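Local coordinates for protein chloride intracellular channel exc-4 (Caenorhabditis elegans, PDB 2YV9) that may insert into membranes and form chloride channels, and is required to regulate the lumen size of the growing excretory canal, at residues Q41-E46 and T92-I97; K72-L75 and P80-I83. One frame throughout, in Å; residues are numbered along the deposited sequence.

Contact 1 (Q41-E46 and T92-I97); sequences QEFWME and TDNREI. With CA (calcium ion), chain C.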
loop_
_atom_site.group_PDB
_atom_site.type_symbol
_atom_site.label_atom_id
_atom_site.label_comp_id
_atom_site.label_asym_id
_atom_site.label_seq_id
_atom_site.Cartn_x
_atom_site.Cartn_y
_atom_site.Cartn_z
ATOM N N GLN A 41 4.313 -1.855 -10.842
ATOM C CA GLN A 41 5.080 -1.242 -11.958
ATOM C C GLN A 41 5.709 0.109 -11.556
ATOM O O GLN A 41 6.822 0.426 -11.941
ATOM C CB GLN A 41 4.315 -1.043 -13.224
ATOM C CG GLN A 41 5.303 -0.862 -14.345
ATOM C CD GLN A 41 4.754 -0.789 -15.785
ATOM O OE1 GLN A 41 3.542 -0.869 -16.048
ATOM N NE2 GLN A 41 5.679 -0.602 -16.739
ATOM N N GLU A 42 4.993 0.915 -10.793
ATOM C CA GLU A 42 5.537 2.189 -10.292
ATOM C C GLU A 42 6.879 1.928 -9.563
ATOM O O GLU A 42 7.887 2.542 -9.890
ATOM C CB GLU A 42 4.551 2.808 -9.310
ATOM C CG GLU A 42 5.012 4.100 -8.650
ATOM C CD GLU A 42 3.964 4.771 -7.781
ATOM O OE1 GLU A 42 2.867 4.197 -7.561
ATOM O OE2 GLU A 42 4.267 5.868 -7.266
ATOM N N PHE A 43 6.896 1.063 -8.549
ATOM C CA PHE A 43 8.118 0.856 -7.793
ATOM C C PHE A 43 9.189 0.138 -8.588
ATOM O O PHE A 43 10.401 0.403 -8.404
ATOM C CB PHE A 43 7.885 0.187 -6.447
ATOM C CG PHE A 43 7.034 1.001 -5.553
ATOM C CD1 PHE A 43 7.368 2.314 -5.281
ATOM C CD2 PHE A 43 5.877 0.502 -5.011
ATOM C CE1 PHE A 43 6.564 3.089 -4.480
ATOM C CE2 PHE A 43 5.090 1.290 -4.191
ATOM C CZ PHE A 43 5.411 2.561 -3.940
ATOM N N TRP A 44 8.779 -0.764 -9.470
ATOM C CA TRP A 44 9.765 -1.447 -10.317
ATOM C C TRP A 44 10.442 -0.409 -11.191
ATOM O O TRP A 44 11.697 -0.376 -11.256
ATOM C CB TRP A 44 9.113 -2.542 -11.131
ATOM C CG TRP A 44 10.034 -3.489 -11.889
ATOM C CD1 TRP A 44 11.378 -3.358 -12.175
ATOM C CD2 TRP A 44 9.605 -4.700 -12.499
ATOM N NE1 TRP A 44 11.806 -4.472 -12.896
ATOM C CE2 TRP A 44 10.727 -5.310 -13.089
ATOM C CE3 TRP A 44 8.368 -5.371 -12.539
ATOM C CZ2 TRP A 44 10.632 -6.500 -13.793
ATOM C CZ3 TRP A 44 8.283 -6.579 -13.197
ATOM C CH2 TRP A 44 9.409 -7.132 -13.833
ATOM N N MET A 45 9.660 0.511 -11.789
ATOM C CA MET A 45 10.335 1.554 -12.569
ATOM C C MET A 45 11.335 2.362 -11.739
ATOM O O MET A 45 12.472 2.667 -12.187
ATOM C CB MET A 45 9.321 2.520 -13.178
ATOM C CG MET A 45 8.471 1.885 -14.268
ATOM S SD MET A 45 7.298 2.890 -15.155
ATOM C CE MET A 45 8.360 4.160 -15.789
ATOM N N GLU A 46 10.951 2.713 -10.526
ATOM C CA GLU A 46 11.868 3.458 -9.646
ATOM C C GLU A 46 13.129 2.625 -9.318
ATOM O O GLU A 46 14.285 3.113 -9.364
ATOM C CB GLU A 46 11.125 3.893 -8.402
ATOM C CG GLU A 46 10.041 4.955 -8.673
ATOM C CD GLU A 46 9.179 5.280 -7.469
ATOM O OE1 GLU A 46 9.431 4.717 -6.372
ATOM O OE2 GLU A 46 8.276 6.104 -7.630
ATOM N N THR A 92 6.416 -3.689 3.545
ATOM C CA THR A 92 5.172 -4.227 2.999
ATOM C C THR A 92 4.183 -3.123 2.625
ATOM O O THR A 92 3.291 -3.365 1.827
ATOM C CB THR A 92 4.495 -5.228 3.967
ATOM O OG1 THR A 92 4.140 -4.551 5.175
ATOM C CG2 THR A 92 5.458 -6.378 4.271
ATOM N N ASP A 93 4.370 -1.907 3.147
ATOM C CA ASP A 93 3.443 -0.807 2.995
ATOM C C ASP A 93 4.023 0.138 1.970
ATOM O O ASP A 93 5.245 0.396 1.983
ATOM C CB ASP A 93 3.239 -0.064 4.315
ATOM C CG ASP A 93 2.184 1.033 4.232
ATOM O OD1 ASP A 93 2.451 2.075 3.595
ATOM O OD2 ASP A 93 1.071 0.878 4.814
ATOM N N ASN A 94 3.184 0.637 1.073
ATOM C CA ASN A 94 3.691 1.481 -0.042
ATOM C C ASN A 94 4.401 2.728 0.462
ATOM O O ASN A 94 5.344 3.256 -0.213
ATOM C CB ASN A 94 2.569 1.795 -1.062
ATOM C CG ASN A 94 2.163 0.565 -1.887
ATOM O OD1 ASN A 94 2.683 -0.534 -1.668
ATOM N ND2 ASN A 94 1.307 0.765 -2.877
ATOM N N ARG A 95 4.001 3.237 1.628
ATOM C CA ARG A 95 4.716 4.398 2.214
ATOM C C ARG A 95 6.192 4.003 2.530
ATOM O O ARG A 95 7.125 4.782 2.297
ATOM C CB ARG A 95 4.021 4.885 3.514
ATOM C CG ARG A 95 2.652 5.482 3.251
ATOM C CD ARG A 95 1.855 5.676 4.544
ATOM N NE ARG A 95 1.442 4.391 5.125
ATOM C CZ ARG A 95 1.010 4.230 6.369
ATOM N NH1 ARG A 95 0.803 5.266 7.173
ATOM N NH2 ARG A 95 0.656 3.015 6.793
ATOM N N GLU A 96 6.381 2.820 3.095
ATOM C CA GLU A 96 7.689 2.281 3.461
ATOM C C GLU A 96 8.569 2.039 2.223
ATOM O O GLU A 96 9.746 2.419 2.195
ATOM C CB GLU A 96 7.513 0.955 4.204
ATOM C CG GLU A 96 6.810 1.067 5.548
ATOM C CD GLU A 96 6.441 -0.316 6.138
ATOM O OE1 GLU A 96 6.305 -1.319 5.401
ATOM O OE2 GLU A 96 6.293 -0.387 7.365
ATOM N N ILE A 97 7.989 1.450 1.179
ATOM C CA ILE A 97 8.750 1.131 -0.055
ATOM C C ILE A 97 9.180 2.444 -0.673
ATOM O O ILE A 97 10.361 2.628 -0.989
ATOM C CB ILE A 97 7.915 0.295 -1.054
ATOM C CG1 ILE A 97 7.521 -1.057 -0.425
ATOM C CG2 ILE A 97 8.629 0.081 -2.383
ATOM C CD1 ILE A 97 6.423 -1.803 -1.252
HETATM CA CA CA C . 2.017 -3.259 -0.437
HETATM O O HOH W 1 -0.341 -3.315 -1.712
#

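Contact 2 (K72-L75 and P80-I83); sequences KNFL and PIMI. With CA (calcium ion), chain C.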
loop_
_atom_site.group_PDB
_atom_site.type_symbol
_atom_site.label_atom_id
_atom_site.label_comp_id
_atom_site.label_asym_id
_atom_site.label_seq_id
_atom_site.Cartn_x
_atom_site.Cartn_y
_atom_site.Cartn_z
ATOM N N LYS A 72 1.226 -16.948 4.211
ATOM C CA LYS A 72 1.856 -17.238 5.473
ATOM C C LYS A 72 3.143 -16.431 5.651
ATOM O O LYS A 72 3.441 -15.952 6.750
ATOM C CB LYS A 72 2.190 -18.731 5.557
ATOM C CG LYS A 72 2.557 -19.174 6.947
ATOM C CD LYS A 72 3.050 -20.617 6.969
ATOM C CE LYS A 72 2.026 -21.600 6.492
ATOM N NZ LYS A 72 2.371 -22.972 6.970
ATOM N N ASN A 73 3.920 -16.322 4.579
ATOM C CA ASN A 73 5.170 -15.527 4.633
ATOM C C ASN A 73 4.990 -14.025 4.901
ATOM O O ASN A 73 5.817 -13.429 5.593
ATOM C CB ASN A 73 6.006 -15.735 3.373
ATOM C CG ASN A 73 6.611 -17.112 3.305
ATOM O OD1 ASN A 73 6.537 -17.891 4.254
ATOM N ND2 ASN A 73 7.228 -17.424 2.180
ATOM N N PHE A 74 3.914 -13.423 4.385
ATOM C CA PHE A 74 3.662 -11.985 4.552
ATOM C C PHE A 74 2.369 -11.626 5.265
ATOM O O PHE A 74 1.925 -10.469 5.266
ATOM C CB PHE A 74 3.770 -11.292 3.191
ATOM C CG PHE A 74 5.102 -11.482 2.554
ATOM C CD1 PHE A 74 6.203 -10.751 3.008
ATOM C CD2 PHE A 74 5.281 -12.415 1.547
ATOM C CE1 PHE A 74 7.446 -10.940 2.456
ATOM C CE2 PHE A 74 6.540 -12.610 0.990
ATOM C CZ PHE A 74 7.618 -11.858 1.445
ATOM N N LEU A 75 1.771 -12.625 5.919
ATOM C CA LEU A 75 0.621 -12.411 6.785
ATOM C C LEU A 75 -0.433 -11.494 6.193
ATOM O O LEU A 75 -0.962 -10.620 6.880
ATOM C CB LEU A 75 1.051 -11.893 8.154
ATOM C CG LEU A 75 1.952 -12.800 8.959
ATOM C CD1 LEU A 75 2.379 -12.125 10.238
ATOM C CD2 LEU A 75 1.188 -14.147 9.309
ATOM N N PRO A 80 2.759 -4.587 -4.120
ATOM C CA PRO A 80 4.207 -4.719 -4.015
ATOM C C PRO A 80 4.716 -4.818 -2.581
ATOM O O PRO A 80 4.197 -4.175 -1.647
ATOM C CB PRO A 80 4.715 -3.407 -4.601
ATOM C CG PRO A 80 3.601 -2.439 -4.328
ATOM C CD PRO A 80 2.350 -3.193 -4.418
ATOM N N ILE A 81 5.747 -5.651 -2.423
ATOM C CA ILE A 81 6.450 -5.826 -1.167
ATOM C C ILE A 81 7.955 -5.802 -1.533
ATOM O O ILE A 81 8.369 -6.436 -2.498
ATOM C CB ILE A 81 6.132 -7.201 -0.475
ATOM C CG1 ILE A 81 4.716 -7.164 0.062
ATOM C CG2 ILE A 81 7.032 -7.435 0.689
ATOM C CD1 ILE A 81 4.193 -8.558 0.368
ATOM N N MET A 82 8.765 -5.104 -0.741
ATOM C CA MET A 82 10.194 -4.979 -0.982
ATOM C C MET A 82 10.961 -5.485 0.220
ATOM O O MET A 82 10.603 -5.137 1.395
ATOM C CB MET A 82 10.583 -3.542 -1.329
ATOM C CG MET A 82 12.010 -3.427 -1.871
ATOM S SD MET A 82 12.338 -1.764 -2.495
ATOM C CE MET A 82 12.380 -0.750 -1.050
ATOM N N ILE A 83 11.972 -6.349 -0.059
ATOM C CA ILE A 83 12.783 -6.968 0.970
ATOM C C ILE A 83 14.201 -6.480 0.883
ATOM O O ILE A 83 14.761 -6.386 -0.237
ATOM C CB ILE A 83 12.853 -8.518 0.852
ATOM C CG1 ILE A 83 11.464 -9.106 0.652
ATOM C CG2 ILE A 83 13.458 -9.082 2.109
ATOM C CD1 ILE A 83 10.569 -8.722 1.648
HETATM CA CA CA C . 2.017 -3.259 -0.437
HETATM O O HOH W 1 -0.341 -3.315 -1.712
#

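Contact 1 (Q41-E46 and T92-I97)
Phe-43 of helix 38-52 reaches across to Asn-94 and Ile-97 at the start of helix 94-107, joining two helices of the thioredoxin-like fold that forms the N-terminal domain of CLIC proteins. From the backbone outward, the phenylalanine first meets Ile-97: its CB already sits 4.1 Å from Ile-97 CG2, and that same methyl comes closest at the ring root, 3.7 Å from Phe-43 CG. The two ortho carbons, CD1 and CD2, meet it too, because CG2 lies over one face in a CH-pi contact, 15° off the ring normal. Ile-97 can present this branch since its CG2 is anti to the backbone N, with CG1 turned beside that N.

Beyond CD2 the partner changes to Asn-94. Phe-43 CE2 is 3.8 Å from Asn-94 CG, which lies at the ring edge, and the amide plane stands 79° to the ring, so the two flat groups are nearly perpendicular. At the far end Phe-43 CZ approaches the backbone Asn-94 O at 3.8 Å, obliquely. Ile-101, a turn further along helix 94-107, also touches the phenylalanine. The amide's polar end is engaged elsewhere: Asn-94 ND2 donates to Asp-93 of the second subunit.

The helix start is secured by a capping box. Arg-95 N donates to Asp-93 OD1 over 2.8 Å, and OD1 accepts it on its anti lone pair, away from OD2, while Asp-93 N returns a bond to Glu-96 OE1. The Arg-95 guanidinium also grips the Asp-93 carboxylate side-on, NE to OD1 and NH2 to OD2, which holds that carboxylate against turning. Just before the cap, the backbone Thr-92 O binds the calcium ion at 2.6 Å.

Contact 2 (K72-L75 and P80-I83)
The Phe-74 ring lies across Ile-81 and Ile-83, packing the C-terminal end of helix 68-74 against strand 81-84 of the thioredoxin-like fold. Pro-80, preceded by a cis peptide bond, leads into this strand, as the cis-proline does in thioredoxins and glutathione transferases.

The aromatic and Ile-81 side chains approach at a slant. Ile-81 CD1 sits over one ring face, 4.1 Å from the centroid, shifted toward the rim on the CG side. Ile-81 gets its methyl there by an extended chi2 of 163°, which carries CD1 forward from CG1; its other branch, CG2, lies 3.9 Å from Phe-74 CE1. Ile-83 comes from the opposite direction to the phenylalanine.

All of this is apolar contact, and other aromatics complete the surroundings: the rings of Phe-70 and Tyr-23 both meet that of Phe-74, at inclined angles. With an alanine here, the ring that bridges the two isoleucines is gone, which would probably open a gap beside Ile-81 CD1 and Ile-83 CD1 and weaken the hold of the helix end on the sheet. Immediately after the phenylalanine, Leu-75 turns the chain out of the helix with a positive phi of 45°. Back at the ring, Ile-83 CD1 touches Phe-74 CE1 at 3.9 Å.

In the fold
From the N terminus the chain runs through strand 19-25 into helix 38-52, where contact 1 begins. It continues through strand 57-63 and helix 68-74, and contact 2 then closes a short loop back onto strand 81-84. Strand 89-91 follows, and helix 94-107 completes contact 1, so the small loop falls wholly within the large one. Contact 1 joins two helices to each other; contact 2 fastens a third helix to the sheet. Pro-80 sits where they meet: its side chain packs on Phe-43 and Asn-94, and its carbonyl shares the calcium ion with those of Thr-92 and Gln-78, so one metal site includes a residue from each contact.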